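Local coordinates for EAL domain protein (Vibrio cholerae serotype O1, PDB 6IJ2) that hydrolyses the cyclic dinucleotides c-di-GMP and cGAMP as a standalone phosphodiesterase of the EAL family, at residues 126-131 against 154-159; 176-181 against 208-213. The protein carries 1 engineered substitution. All coordinates share one frame; numbering follows the deposited sequence.

Two pairings of consecutive parallel strands illustrate how an EAL domain grows its barrel. Followed from the N terminus, the chain lays down strand 125-129, runs through helix 139-151 and returns as strand 154-160, where contact 1 closes a loop of 22 residues. It then passes helix 166-170, forms strand 177-180, continues through helices 182-185 and 192-207, and closes contact 2 at strand 211-214. The two contacts are in series, neither nested nor crossed. They are nevertheless joined edge to edge through the sheet, because strands 154-160 and 177-180 are neighbours: the carbonyl of I157 probably accepts a hydrogen bond from K179 N. Together they unite four adjacent strands beside the calcium cluster.

Contact 1. Residues 126-131 against 154-159; sequences MFEFTE and QTAIDD. With CA (calcium ion), chain I; CA (calcium ion), chain L; CA (calcium ion), chain J; CA (calcium ion), chain K.
E128 and D158 meet around a shared calcium ion at the C-terminal end of two parallel strands. The E128 side chain shows how such a site is reached from a strand. E128 CB lies 3.8 Å from D158 OD2, and CG runs past the methyl group of A156. With CG anti to the carbonyl carbon (chi1 -51°) and the chain extended beyond it, the carboxylate is delivered to the metal: E128 OE2 binds the calcium ion it shares with D158 at 2.3 Å. The other oxygen, OE1, turns elsewhere, to a hydrogen bond with S93 and a salt bridge with K179. The carboxylates of E128 and D158 stand 77° apart, yet both face the same ion: D158 grips it with OD1 and OD2, while D158 OD1 also binds a second calcium at 2.3 Å. D159 OD1 joins that second ion. D159 OD2 holds a third calcium at 2.5 Å. T130 OG1 reaches this third calcium at 2.8 Å. These close oxygens are thus bridged by cations, and E45, N95, E215 and phosphate groups of the bound nucleotide contribute further ligands. A fourth calcium, away from this cluster, is bound by D159 O together with S162 and Y164. One water hydrogen-bonds to D158 OD2, E128 O and T130 OG1.

Along the strands leading to the metals, the backbone ladder fixes the register. F127 N bonds to Q154 O and A156 N to F127 O; F129 N then reaches A156 O at 2.8 Å, and D158 N closes the ladder on F129 O. A156 O also lies in plane at the edge of the F129 ring, whose face of the sheet is covered by helix 139-151. Parallel strands crossed over by a helix, with acidic residues at their C-terminal ends, are characteristic of the TIM-barrel-like EAL domain and its metal-dependent phosphodiesterase site.

Contact 2. Residues 176-181 against 208-213; sequences NIVKVD and LNIQPL
V178 sets its CG2 methyl against CG2 of I210 at 3.4 Å, tighter than usual van der Waals contact, while I210 CD1 stands a little further off. The side chain of I210 lies across that of V178, and its first torsion, which places CG2 anti to the backbone N, also brings this methyl close to V178 N.

On the other face of the sheet, L213 runs alongside K179: both methyls of L213, CD1 and CD2, lie 3.5 Å from K179 CD. The lysine bends at chi2 and chi3, and its NZ continues beyond the leucine to a hydrogen bond with Q235, besides its salt bridge to E128. I177 CG2 packs on L213 CB at 4.0 Å. Four backbone hydrogen bonds hold the parallel register, from Q211 N on N176 O to V180 N on L213 O (2.8 Å). At the strand entrance, one water hydrogen-bonds to N176 O, and another to Q211 OE1.

V178 and P212 turn to helix 192-207, meeting F205, whereas I177 and L213 face inward onto L233 of strand 233-244. In the sheet the pair sits between strand 154-160 and strand 233-244.

Contact 1. Residues 126-131 against 154-159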
loop_
_atom_site.group_PDB
_atom_site.type_symbol
_atom_site.label_atom_id
_atom_site.label_comp_id
_atom_site.label_asym_id
_atom_site.label_seq_id
_atom_site.Cartn_x
_atom_site.Cartn_y
_atom_site.Cartn_z
ATOM N N MET A 126 -18.636 -5.274 -13.360
ATOM C CA MET A 126 -17.289 -5.248 -12.782
ATOM C C MET A 126 -17.408 -4.909 -11.309
ATOM O O MET A 126 -18.140 -3.988 -10.946
ATOM C CB MET A 126 -16.382 -4.236 -13.469
ATOM C CG MET A 126 -14.972 -4.188 -12.866
ATOM S SD MET A 126 -13.716 -3.407 -13.891
ATOM C CE MET A 126 -14.142 -1.673 -13.773
ATOM N N PHE A 127 -16.705 -5.658 -10.464
ATOM C CA PHE A 127 -16.690 -5.382 -9.034
ATOM C C PHE A 127 -15.353 -4.769 -8.658
ATOM O O PHE A 127 -14.300 -5.306 -9.010
ATOM C CB PHE A 127 -16.958 -6.650 -8.222
ATOM C CG PHE A 127 -18.418 -7.002 -8.144
ATOM C CD1 PHE A 127 -19.250 -6.319 -7.271
ATOM C CD2 PHE A 127 -18.969 -7.979 -8.963
ATOM C CE1 PHE A 127 -20.596 -6.613 -7.211
ATOM C CE2 PHE A 127 -20.315 -8.284 -8.894
ATOM C CZ PHE A 127 -21.129 -7.600 -8.033
ATOM N N GLU A 128 -15.403 -3.642 -7.954
ATOM C CA GLU A 128 -14.203 -2.949 -7.493
ATOM C C GLU A 128 -13.934 -3.308 -6.042
ATOM O O GLU A 128 -14.818 -3.173 -5.188
ATOM C CB GLU A 128 -14.351 -1.434 -7.645
ATOM C CG GLU A 128 -14.787 -1.039 -9.041
ATOM C CD GLU A 128 -14.799 0.454 -9.255
ATOM O OE1 GLU A 128 -15.093 0.874 -10.390
ATOM O OE2 GLU A 128 -14.509 1.206 -8.295
ATOM N N PHE A 129 -12.709 -3.744 -5.766
ATOM C CA PHE A 129 -12.359 -4.344 -4.484
ATOM C C PHE A 129 -11.504 -3.372 -3.679
ATOM O O PHE A 129 -10.462 -2.909 -4.159
ATOM C CB PHE A 129 -11.629 -5.673 -4.692
ATOM C CG PHE A 129 -12.541 -6.807 -5.083
ATOM C CD1 PHE A 129 -12.892 -6.999 -6.408
ATOM C CD2 PHE A 129 -13.032 -7.684 -4.129
ATOM C CE1 PHE A 129 -13.730 -8.037 -6.785
ATOM C CE2 PHE A 129 -13.875 -8.727 -4.494
ATOM C CZ PHE A 129 -14.225 -8.903 -5.826
ATOM N N THR A 130 -11.971 -3.055 -2.475
ATOM C CA THR A 130 -11.236 -2.294 -1.478
ATOM C C THR A 130 -11.088 -3.156 -0.234
ATOM O O THR A 130 -12.042 -3.818 0.189
ATOM C CB THR A 130 -11.956 -0.986 -1.103
ATOM O OG1 THR A 130 -12.150 -0.173 -2.268
ATOM C CG2 THR A 130 -11.135 -0.202 -0.083
ATOM N N GLU A 131 -9.895 -3.144 0.346
ATOM C CA GLU A 131 -9.630 -3.914 1.553
ATOM C C GLU A 131 -10.296 -3.270 2.766
ATOM O O GLU A 131 -10.419 -2.046 2.857
ATOM C CB GLU A 131 -8.124 -4.025 1.780
ATOM C CG GLU A 131 -7.331 -4.425 0.541
ATOM C CD GLU A 131 -6.818 -3.225 -0.259
ATOM O OE1 GLU A 131 -7.618 -2.309 -0.548
ATOM O OE2 GLU A 131 -5.609 -3.197 -0.592
ATOM N N GLN A 154 -16.211 -9.163 -14.265
ATOM C CA GLN A 154 -14.961 -8.425 -14.319
ATOM C C GLN A 154 -14.602 -7.960 -12.908
ATOM O O GLN A 154 -15.477 -7.795 -12.054
ATOM C CB GLN A 154 -15.082 -7.231 -15.270
ATOM C CG GLN A 154 -15.219 -7.625 -16.743
ATOM C CD GLN A 154 -13.923 -8.184 -17.308
ATOM O OE1 GLN A 154 -12.894 -7.509 -17.313
ATOM N NE2 GLN A 154 -13.965 -9.426 -17.766
ATOM N N THR A 155 -13.305 -7.808 -12.650
ATOM C CA THR A 155 -12.810 -7.411 -11.332
ATOM C C THR A 155 -11.781 -6.304 -11.455
ATOM O O THR A 155 -11.036 -6.228 -12.440
ATOM C CB THR A 155 -12.175 -8.587 -10.575
ATOM O OG1 THR A 155 -11.002 -9.021 -11.277
ATOM C CG2 THR A 155 -13.177 -9.749 -10.476
ATOM N N ALA A 156 -11.703 -5.481 -10.402
ATOM C CA ALA A 156 -10.749 -4.381 -10.335
ATOM C C ALA A 156 -10.255 -4.188 -8.913
ATOM O O ALA A 156 -11.029 -4.325 -7.958
ATOM C CB ALA A 156 -11.360 -3.058 -10.815
ATOM N N ILE A 157 -8.976 -3.838 -8.782
ATOM C CA ILE A 157 -8.464 -3.261 -7.539
ATOM C C ILE A 157 -8.793 -1.772 -7.553
ATOM O O ILE A 157 -8.416 -1.053 -8.477
ATOM C CB ILE A 157 -6.953 -3.505 -7.393
ATOM C CG1 ILE A 157 -6.696 -5.007 -7.240
ATOM C CG2 ILE A 157 -6.393 -2.737 -6.203
ATOM C CD1 ILE A 157 -5.256 -5.363 -7.152
ATOM N N ASP A 158 -9.537 -1.318 -6.548
ATOM C CA ASP A 158 -10.096 0.034 -6.565
ATOM C C ASP A 158 -9.060 1.099 -6.201
ATOM O O ASP A 158 -9.010 2.176 -6.810
ATOM C CB ASP A 158 -11.283 0.071 -5.597
ATOM C CG ASP A 158 -12.198 1.275 -5.789
ATOM O OD1 ASP A 158 -11.894 2.189 -6.579
ATOM O OD2 ASP A 158 -13.264 1.275 -5.150
ATOM N N ASP A 159 -8.220 0.839 -5.219
ATOM C CA ASP A 159 -7.526 1.961 -4.619
ATOM C C ASP A 159 -6.035 1.739 -4.670
ATOM O O ASP A 159 -5.356 1.819 -3.654
ATOM C CB ASP A 159 -7.989 2.179 -3.174
ATOM C CG ASP A 159 -9.504 2.404 -3.053
ATOM O OD1 ASP A 159 -10.174 2.711 -4.066
ATOM O OD2 ASP A 159 -10.025 2.287 -1.919
HETATM CA CA CA I . -10.440 3.970 -6.157
HETATM CA CA CA L . -12.428 2.590 -2.405
HETATM CA CA CA J . -14.546 2.731 -6.609
HETATM CA CA CA K . -4.633 0.560 -1.704
HETATM O O HOH W 1 -14.450 -0.582 -3.494
HETATM O O HOH W 2 -8.067 -1.612 -3.314
HETATM O O HOH W 3 -6.635 0.224 -0.226
HETATM O O HOH W 4 -5.154 -1.500 -2.782
HETATM O O HOH W 5 -9.012 5.037 -4.651
HETATM O O HOH W 6 -13.704 4.414 -7.965
HETATM O O HOH W 7 -14.309 2.506 -0.934
#

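Contact 2. Residues 176-181 against 208-213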
loop_
_atom_site.group_PDB
_atom_site.type_symbol
_atom_site.label_atom_id
_atom_site.label_comp_id
_atom_site.label_asym_id
_atom_site.label_seq_id
_atom_site.Cartn_x
_atom_site.Cartn_y
_atom_site.Cartn_z
ATOM N N ASN A 176 -8.778 -7.901 -13.535
ATOM C CA ASN A 176 -8.816 -7.406 -14.909
ATOM C C ASN A 176 -8.264 -5.992 -15.004
ATOM O O ASN A 176 -7.515 -5.664 -15.935
ATOM C CB ASN A 176 -10.250 -7.424 -15.426
ATOM C CG ASN A 176 -10.838 -8.801 -15.408
ATOM O OD1 ASN A 176 -11.693 -9.120 -14.579
ATOM N ND2 ASN A 176 -10.352 -9.648 -16.299
ATOM N N ILE A 177 -8.663 -5.139 -14.073
ATOM C CA ILE A 177 -8.335 -3.723 -14.073
ATOM C C ILE A 177 -7.726 -3.353 -12.722
ATOM O O ILE A 177 -8.070 -3.927 -11.685
ATOM C CB ILE A 177 -9.603 -2.888 -14.389
ATOM C CG1 ILE A 177 -9.879 -2.955 -15.903
ATOM C CG2 ILE A 177 -9.471 -1.453 -13.923
ATOM C CD1 ILE A 177 -11.191 -2.358 -16.341
ATOM N N VAL A 178 -6.782 -2.417 -12.738
ATOM C CA VAL A 178 -6.306 -1.772 -11.514
ATOM C C VAL A 178 -6.611 -0.290 -11.651
ATOM O O VAL A 178 -6.178 0.347 -12.620
ATOM C CB VAL A 178 -4.813 -2.027 -11.251
ATOM C CG1 VAL A 178 -4.302 -1.107 -10.139
ATOM C CG2 VAL A 178 -4.615 -3.435 -10.766
ATOM N N LYS A 179 -7.415 0.240 -10.723
ATOM C CA LYS A 179 -7.744 1.662 -10.702
ATOM C C LYS A 179 -6.696 2.395 -9.883
ATOM O O LYS A 179 -6.414 2.004 -8.750
ATOM C CB LYS A 179 -9.139 1.897 -10.112
ATOM C CG LYS A 179 -10.204 1.212 -10.952
ATOM C CD LYS A 179 -11.343 2.159 -11.355
ATOM C CE LYS A 179 -12.312 2.343 -10.285
ATOM N NZ LYS A 179 -13.502 3.189 -10.673
ATOM N N VAL A 180 -6.115 3.446 -10.455
ATOM C CA VAL A 180 -5.023 4.167 -9.798
ATOM C C VAL A 180 -5.604 5.375 -9.087
ATOM O O VAL A 180 -6.237 6.234 -9.717
ATOM C CB VAL A 180 -3.933 4.581 -10.797
ATOM C CG1 VAL A 180 -2.827 5.364 -10.060
ATOM C CG2 VAL A 180 -3.350 3.349 -11.458
ATOM N N ASP A 181 -5.337 5.456 -7.779
ATOM C CA ASP A 181 -5.910 6.494 -6.936
ATOM C C ASP A 181 -5.544 7.876 -7.461
ATOM O O ASP A 181 -4.439 8.100 -7.962
ATOM C CB ASP A 181 -5.397 6.335 -5.504
ATOM C CG ASP A 181 -5.981 7.359 -4.564
ATOM O OD1 ASP A 181 -7.153 7.212 -4.185
ATOM O OD2 ASP A 181 -5.277 8.320 -4.212
ATOM N N LEU A 208 1.820 -7.932 -15.821
ATOM C CA LEU A 208 0.828 -8.750 -15.140
ATOM C C LEU A 208 -0.450 -8.941 -15.955
ATOM O O LEU A 208 -1.401 -9.542 -15.445
ATOM C CB LEU A 208 0.473 -8.125 -13.786
ATOM C CG LEU A 208 1.586 -7.898 -12.766
ATOM C CD1 LEU A 208 0.997 -7.766 -11.364
ATOM C CD2 LEU A 208 2.608 -9.007 -12.822
ATOM N N ASN A 209 -0.472 -8.444 -17.194
ATOM C CA ASN A 209 -1.653 -8.391 -18.074
ATOM C C ASN A 209 -2.860 -7.764 -17.371
ATOM O O ASN A 209 -3.981 -8.282 -17.425
ATOM C CB ASN A 209 -1.995 -9.768 -18.640
ATOM C CG ASN A 209 -2.863 -9.683 -19.905
ATOM O OD1 ASN A 209 -2.954 -8.629 -20.547
ATOM N ND2 ASN A 209 -3.496 -10.796 -20.265
ATOM N N ILE A 210 -2.629 -6.608 -16.733
ATOM C CA ILE A 210 -3.671 -5.842 -16.049
ATOM C C ILE A 210 -3.891 -4.522 -16.775
ATOM O O ILE A 210 -2.932 -3.842 -17.152
ATOM C CB ILE A 210 -3.313 -5.565 -14.576
ATOM C CG1 ILE A 210 -3.274 -6.855 -13.768
ATOM C CG2 ILE A 210 -4.325 -4.611 -13.973
ATOM C CD1 ILE A 210 -2.715 -6.645 -12.373
ATOM N N GLN A 211 -5.160 -4.150 -16.960
ATOM C CA GLN A 211 -5.482 -2.899 -17.631
ATOM C C GLN A 211 -5.560 -1.755 -16.628
ATOM O O GLN A 211 -6.337 -1.840 -15.658
ATOM C CB GLN A 211 -6.799 -3.037 -18.387
ATOM C CG GLN A 211 -7.194 -1.820 -19.172
ATOM C CD GLN A 211 -8.281 -2.143 -20.199
ATOM O OE1 GLN A 211 -9.098 -3.042 -19.994
ATOM N NE2 GLN A 211 -8.281 -1.417 -21.306
ATOM N N PRO A 212 -4.802 -0.675 -16.818
ATOM C CA PRO A 212 -4.853 0.438 -15.877
ATOM C C PRO A 212 -6.014 1.363 -16.161
ATOM O O PRO A 212 -6.505 1.464 -17.289
ATOM C CB PRO A 212 -3.520 1.159 -16.111
ATOM C CG PRO A 212 -3.273 0.936 -17.567
ATOM C CD PRO A 212 -3.791 -0.452 -17.869
ATOM N N LEU A 213 -6.446 2.042 -15.101
ATOM C CA LEU A 213 -7.511 3.033 -15.168
ATOM C C LEU A 213 -7.149 4.164 -14.220
ATOM O O LEU A 213 -7.026 3.938 -13.015
ATOM C CB LEU A 213 -8.852 2.410 -14.772
ATOM C CG LEU A 213 -10.168 3.155 -15.007
ATOM C CD1 LEU A 213 -11.323 2.171 -14.886
ATOM C CD2 LEU A 213 -10.327 4.278 -13.982
HETATM O O HOH W 8 -7.031 -7.120 -18.365
HETATM O O HOH W 9 -9.707 -5.538 -18.648
#